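Local coordinates for uncharacterized protein (Pyrococcus abyssi, PDB 5IFF) that acts as a restriction DNA glycosylase that binds double-stranded DNA as a tetramer and probably excises adenine from its recognition sequence, at residues L93-E105 and K196-V210. The protein carries 2 engineered substitutions. Residues are numbered along the deposited sequence; the frame is centred on the assembly and turned at random.
Sequences LLKFADDVKSYLE and KAFIIASETHKNDIV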
loop_
_atom_site.group_PDB
_atom_site.type_symbol
_atom_site.label_atom_id
_atom_site.label_comp_id
_atom_site.label_asym_id
_atom_site.label_seq_id
_atom_site.Cartn_x
_atom_site.Cartn_y
_atom_site.Cartn_z
ATOM N N LEU A 93 -16.356 -36.627 5.394
ATOM C CA LEU A 93 -16.439 -35.209 5.094
ATOM C C LEU A 93 -17.240 -34.950 3.798
ATOM O O LEU A 93 -17.989 -33.972 3.706
ATOM C CB LEU A 93 -15.046 -34.619 4.975
ATOM C CG LEU A 93 -14.347 -34.473 6.319
ATOM C CD1 LEU A 93 -12.851 -34.339 6.110
ATOM C CD2 LEU A 93 -14.963 -33.268 7.013
ATOM N N LEU A 94 -17.046 -35.801 2.792
ATOM C CA LEU A 94 -17.836 -35.654 1.539
ATOM C C LEU A 94 -19.330 -35.847 1.812
ATOM O O LEU A 94 -20.193 -35.124 1.231
ATOM C CB LEU A 94 -17.334 -36.627 0.464
ATOM C CG LEU A 94 -15.925 -36.320 -0.086
ATOM C CD1 LEU A 94 -15.511 -37.464 -1.042
ATOM C CD2 LEU A 94 -15.885 -34.988 -0.773
ATOM N N LYS A 95 -19.647 -36.794 2.686
ATOM C CA LYS A 95 -21.029 -37.030 3.120
ATOM C C LYS A 95 -21.629 -35.813 3.851
ATOM O O LYS A 95 -22.799 -35.473 3.673
ATOM C CB LYS A 95 -21.111 -38.230 4.052
ATOM C CG LYS A 95 -22.551 -38.715 4.280
ATOM C CD LYS A 95 -22.604 -40.073 5.022
ATOM C CE LYS A 95 -21.524 -41.058 4.548
ATOM N NZ LYS A 95 -21.918 -42.522 4.644
ATOM N N PHE A 96 -20.837 -35.223 4.726
ATOM C CA PHE A 96 -21.238 -33.989 5.415
ATOM C C PHE A 96 -21.576 -32.878 4.398
ATOM O O PHE A 96 -22.664 -32.266 4.457
ATOM C CB PHE A 96 -20.123 -33.541 6.368
ATOM C CG PHE A 96 -20.387 -32.206 7.048
ATOM C CD1 PHE A 96 -21.329 -32.107 8.072
ATOM C CD2 PHE A 96 -19.692 -31.075 6.658
ATOM C CE1 PHE A 96 -21.568 -30.881 8.727
ATOM C CE2 PHE A 96 -19.925 -29.838 7.296
ATOM C CZ PHE A 96 -20.876 -29.753 8.339
ATOM N N ALA A 97 -20.666 -32.650 3.452
ATOM C CA ALA A 97 -20.898 -31.640 2.436
ATOM C C ALA A 97 -22.172 -31.893 1.635
ATOM O O ALA A 97 -22.838 -30.925 1.238
ATOM C CB ALA A 97 -19.701 -31.533 1.510
ATOM N N ASP A 98 -22.531 -33.168 1.398
ATOM C CA ASP A 98 -23.774 -33.487 0.691
ATOM C C ASP A 98 -24.994 -33.008 1.443
ATOM O O ASP A 98 -26.000 -32.639 0.844
ATOM C CB ASP A 98 -23.913 -35.003 0.458
ATOM C CG ASP A 98 -22.980 -35.511 -0.629
ATOM O OD1 ASP A 98 -22.553 -34.666 -1.457
ATOM O OD2 ASP A 98 -22.682 -36.731 -0.664
ATOM N N ASP A 99 -24.904 -33.056 2.758
ATOM C CA ASP A 99 -26.013 -32.700 3.644
ATOM C C ASP A 99 -26.157 -31.168 3.857
ATOM O O ASP A 99 -27.187 -30.683 4.268
ATOM C CB ASP A 99 -25.838 -33.392 5.015
ATOM C CG ASP A 99 -25.752 -34.939 4.914
ATOM O OD1 ASP A 99 -26.302 -35.541 3.959
ATOM O OD2 ASP A 99 -25.138 -35.560 5.813
ATOM N N VAL A 100 -25.104 -30.414 3.607
ATOM C CA VAL A 100 -25.140 -28.961 3.852
ATOM C C VAL A 100 -25.845 -28.231 2.689
ATOM O O VAL A 100 -25.365 -28.329 1.539
ATOM C CB VAL A 100 -23.715 -28.427 4.024
ATOM C CG1 VAL A 100 -23.698 -26.876 4.133
ATOM C CG2 VAL A 100 -23.075 -29.060 5.275
ATOM N N LYS A 101 -26.939 -27.505 2.971
ATOM C CA LYS A 101 -27.707 -26.754 1.937
ATOM C C LYS A 101 -27.967 -25.302 2.383
ATOM O O LYS A 101 -28.773 -24.581 1.802
ATOM C CB LYS A 101 -29.051 -27.425 1.646
ATOM C CG LYS A 101 -28.992 -28.871 1.182
ATOM C CD LYS A 101 -28.425 -28.991 -0.218
ATOM C CE LYS A 101 -28.329 -30.436 -0.649
ATOM N NZ LYS A 101 -27.522 -30.565 -1.890
ATOM N N SER A 102 -27.304 -24.893 3.451
ATOM C CA SER A 102 -27.448 -23.527 3.944
ATOM C C SER A 102 -26.110 -23.087 4.531
ATOM O O SER A 102 -25.365 -23.915 5.050
ATOM C CB SER A 102 -28.554 -23.450 4.991
ATOM O OG SER A 102 -28.606 -22.145 5.502
ATOM N N TYR A 103 -25.804 -21.798 4.434
ATOM C CA TYR A 103 -24.448 -21.315 4.683
ATOM C C TYR A 103 -24.445 -20.082 5.547
ATOM O O TYR A 103 -25.435 -19.343 5.574
ATOM C CB TYR A 103 -23.744 -21.009 3.350
ATOM C CG TYR A 103 -23.822 -22.204 2.417
ATOM C CD1 TYR A 103 -22.929 -23.258 2.541
ATOM C CD2 TYR A 103 -24.813 -22.290 1.443
ATOM C CE1 TYR A 103 -23.029 -24.409 1.695
ATOM C CE2 TYR A 103 -24.901 -23.381 0.597
ATOM C CZ TYR A 103 -23.997 -24.438 0.729
ATOM O OH TYR A 103 -24.084 -25.554 -0.079
ATOM N N LEU A 104 -23.310 -19.824 6.189
ATOM C CA LEU A 104 -23.184 -18.617 6.989
ATOM C C LEU A 104 -23.452 -17.364 6.143
ATOM O O LEU A 104 -24.212 -16.484 6.554
ATOM C CB LEU A 104 -21.810 -18.544 7.624
ATOM C CG LEU A 104 -21.822 -17.401 8.655
ATOM C CD1 LEU A 104 -22.665 -17.756 9.883
ATOM C CD2 LEU A 104 -20.442 -16.987 8.987
ATOM N N GLU A 105 -22.869 -17.299 4.941
ATOM C CA GLU A 105 -23.134 -16.171 4.021
ATOM C C GLU A 105 -24.630 -15.958 3.740
ATOM O O GLU A 105 -25.048 -14.818 3.569
ATOM C CB GLU A 105 -22.364 -16.353 2.696
ATOM C CG GLU A 105 -20.876 -15.967 2.841
ATOM C CD GLU A 105 -20.110 -15.934 1.520
ATOM O OE1 GLU A 105 -20.769 -15.831 0.447
ATOM O OE2 GLU A 105 -18.858 -16.042 1.557
ATOM N N LYS A 196 -14.820 -28.660 7.555
ATOM C CA LYS A 196 -16.260 -28.468 7.780
ATOM C C LYS A 196 -16.628 -26.999 7.874
ATOM O O LYS A 196 -17.713 -26.595 7.395
ATOM C CB LYS A 196 -16.709 -29.176 9.026
ATOM C CG LYS A 196 -16.703 -30.726 8.829
ATOM C CD LYS A 196 -16.918 -31.462 10.161
ATOM C CE LYS A 196 -18.324 -31.282 10.633
ATOM N NZ LYS A 196 -18.682 -32.385 11.578
ATOM N N ALA A 197 -15.748 -26.206 8.489
ATOM C CA ALA A 197 -15.969 -24.746 8.538
ATOM C C ALA A 197 -16.096 -24.147 7.119
ATOM O O ALA A 197 -17.021 -23.372 6.830
ATOM C CB ALA A 197 -14.833 -24.051 9.334
ATOM N N PHE A 198 -15.179 -24.487 6.221
ATOM C CA PHE A 198 -15.247 -23.941 4.901
ATOM C C PHE A 198 -16.506 -24.431 4.160
ATOM O O PHE A 198 -17.118 -23.680 3.372
ATOM C CB PHE A 198 -13.961 -24.302 4.117
ATOM C CG PHE A 198 -12.822 -23.364 4.385
ATOM C CD1 PHE A 198 -12.903 -22.029 3.954
ATOM C CD2 PHE A 198 -11.679 -23.780 5.081
ATOM C CE1 PHE A 198 -11.833 -21.118 4.176
ATOM C CE2 PHE A 198 -10.615 -22.879 5.331
ATOM C CZ PHE A 198 -10.690 -21.557 4.879
ATOM N N ILE A 199 -16.877 -25.686 4.416
ATOM C CA ILE A 199 -18.050 -26.280 3.807
ATOM C C ILE A 199 -19.330 -25.502 4.200
ATOM O O ILE A 199 -20.196 -25.303 3.343
ATOM C CB ILE A 199 -18.160 -27.773 4.192
ATOM C CG1 ILE A 199 -17.176 -28.575 3.341
ATOM C CG2 ILE A 199 -19.574 -28.315 3.986
ATOM C CD1 ILE A 199 -17.019 -30.009 3.849
ATOM N N ILE A 200 -19.431 -25.034 5.454
ATOM C CA ILE A 200 -20.662 -24.334 5.876
ATOM C C ILE A 200 -20.561 -22.794 5.691
ATOM O O ILE A 200 -21.554 -22.091 5.819
ATOM C CB ILE A 200 -21.039 -24.638 7.313
ATOM C CG1 ILE A 200 -20.003 -24.069 8.298
ATOM C CG2 ILE A 200 -21.254 -26.143 7.492
ATOM C CD1 ILE A 200 -20.581 -23.892 9.719
ATOM N N ALA A 201 -19.383 -22.305 5.310
ATOM C CA ALA A 201 -19.187 -20.853 5.132
ATOM C C ALA A 201 -19.925 -20.265 3.926
ATOM O O ALA A 201 -20.557 -19.183 4.024
ATOM C CB ALA A 201 -17.680 -20.557 5.012
ATOM N N SER A 202 -19.820 -20.934 2.772
ATOM C CA SER A 202 -20.515 -20.500 1.542
ATOM C C SER A 202 -20.590 -21.653 0.565
ATOM O O SER A 202 -19.735 -22.565 0.623
ATOM C CB SER A 202 -19.806 -19.343 0.859
ATOM O OG SER A 202 -18.564 -19.752 0.279
ATOM N N GLU A 203 -21.538 -21.586 -0.375
ATOM C CA GLU A 203 -21.624 -22.659 -1.364
ATOM C C GLU A 203 -20.333 -22.723 -2.171
ATOM O O GLU A 203 -19.851 -23.780 -2.517
ATOM C CB GLU A 203 -22.824 -22.462 -2.309
ATOM C CG GLU A 203 -23.009 -23.648 -3.257
ATOM C CD GLU A 203 -24.333 -23.632 -4.007
ATOM O OE1 GLU A 203 -25.121 -22.692 -3.827
ATOM O OE2 GLU A 203 -24.580 -24.580 -4.775
ATOM N N THR A 204 -19.764 -21.573 -2.486
ATOM C CA THR A 204 -18.539 -21.556 -3.268
ATOM C C THR A 204 -17.389 -22.224 -2.524
ATOM O O THR A 204 -16.620 -23.020 -3.102
ATOM C CB THR A 204 -18.146 -20.113 -3.641
ATOM O OG1 THR A 204 -19.163 -19.571 -4.495
ATOM C CG2 THR A 204 -16.834 -20.117 -4.422
ATOM N N HIS A 205 -17.277 -21.919 -1.229
ATOM C CA HIS A 205 -16.225 -22.566 -0.442
ATOM C C HIS A 205 -16.451 -24.067 -0.383
ATOM O O HIS A 205 -15.499 -24.818 -0.518
ATOM C CB HIS A 205 -16.158 -22.003 0.988
ATOM C CG HIS A 205 -15.469 -20.671 1.092
ATOM N ND1 HIS A 205 -14.288 -20.390 0.426
ATOM C CD2 HIS A 205 -15.812 -19.538 1.749
ATOM C CE1 HIS A 205 -13.940 -19.127 0.686
ATOM N NE2 HIS A 205 -14.846 -18.600 1.489
ATOM N N LYS A 206 -17.696 -24.482 -0.166
ATOM C CA LYS A 206 -18.006 -25.934 -0.121
ATOM C C LYS A 206 -17.597 -26.625 -1.439
ATOM O O LYS A 206 -16.976 -27.717 -1.445
ATOM C CB LYS A 206 -19.515 -26.155 0.138
ATOM C CG LYS A 206 -19.886 -27.663 0.125
ATOM C CD LYS A 206 -21.372 -27.944 0.441
ATOM C CE LYS A 206 -22.157 -28.187 -0.793
ATOM N NZ LYS A 206 -23.620 -28.593 -0.522
ATOM N N ASN A 207 -17.975 -26.003 -2.556
ATOM C CA ASN A 207 -17.652 -26.561 -3.856
ATOM C C ASN A 207 -16.161 -26.704 -3.995
ATOM O O ASN A 207 -15.683 -27.726 -4.506
ATOM C CB ASN A 207 -18.212 -25.677 -4.992
ATOM C CG ASN A 207 -19.732 -25.736 -5.065
ATOM O OD1 ASN A 207 -20.368 -26.671 -4.553
ATOM N ND2 ASN A 207 -20.318 -24.764 -5.723
ATOM N N ASP A 208 -15.426 -25.692 -3.515
ATOM C CA ASP A 208 -13.968 -25.750 -3.585
ATOM C C ASP A 208 -13.436 -26.913 -2.773
ATOM O O ASP A 208 -12.549 -27.628 -3.239
ATOM C CB ASP A 208 -13.293 -24.480 -3.079
ATOM C CG ASP A 208 -13.427 -23.309 -4.028
ATOM O OD1 ASP A 208 -13.763 -23.521 -5.227
ATOM O OD2 ASP A 208 -13.128 -22.182 -3.561
ATOM N N ILE A 209 -13.932 -27.044 -1.535
ATOM C CA ILE A 209 -13.464 -28.107 -0.651
ATOM C C ILE A 209 -13.811 -29.489 -1.228
ATOM O O ILE A 209 -12.983 -30.389 -1.184
ATOM C CB ILE A 209 -14.078 -28.010 0.770
ATOM C CG1 ILE A 209 -13.637 -26.703 1.452
ATOM C CG2 ILE A 209 -13.664 -29.253 1.648
ATOM C CD1 ILE A 209 -12.062 -26.570 1.543
ATOM N N VAL A 210 -15.035 -29.661 -1.736
ATOM C CA VAL A 210 -15.418 -30.992 -2.271
ATOM C C VAL A 210 -14.553 -31.445 -3.462
ATOM O O VAL A 210 -14.100 -32.586 -3.511
ATOM C CB VAL A 210 -16.917 -30.977 -2.630
ATOM C CG1 VAL A 210 -17.318 -32.191 -3.446
ATOM C CG2 VAL A 210 -17.724 -30.880 -1.374
HETATM O O HOH W 1 -17.498 -17.350 -0.449
#
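Leu93, Phe96 and Ala97 bring segment 93-99 against two consecutive helices, running 19° from parallel to 196-201 and, at 153°, nearly antiparallel to 203-210. The pairing shows how one lysine can close a helix end. The Lys206 chain leaves its helix extended and turns at chi3 (100°), bringing NZ to the carbonyls at the end of helix 93-99, where it donates to Val100 O at 2.7 Å, to Ala97 O at 3.0 Å and to Tyr103 OH at 3.1 Å, so that three oxygens grip one ammonium group. Tyr103 lies with one ring face over the Ser202-Glu203 peptide, Glu203 N standing 3.5 Å above the ring centre, while Ile199 O meets the ring edge in plane. With an alanine in place of Tyr103 the hydroxyl is gone, and Lys206 would probably be less firmly fixed while a gap opens over that peptide. Toward helix 196-201 the Phe96 ring is sandwiched: Lys196 CE sits 3.7 Å above the centre of one face, with NZ near enough for a cation-pi contact, and Val100 CG2 lies toward the rim of the other. Ala97 CB packs on Val210 CG2 and Ile199 CD1. Beyond Tyr103, Leu104 N donates to Ile200 O at 2.9 Å and Glu105 N to Ala201 O; Glu105 OE2 bonds Ser156 and shares a water with the OG of Ser202, the N-cap residue, which accepts from His205 N. The contact packs helix 87-99 and the turn after it against helices 188-201 and 203-216, beside the curled antiparallel sheet whose strand 154-163 carries Val158, an adenine-binding residue in another structure of this protein, near Ala201.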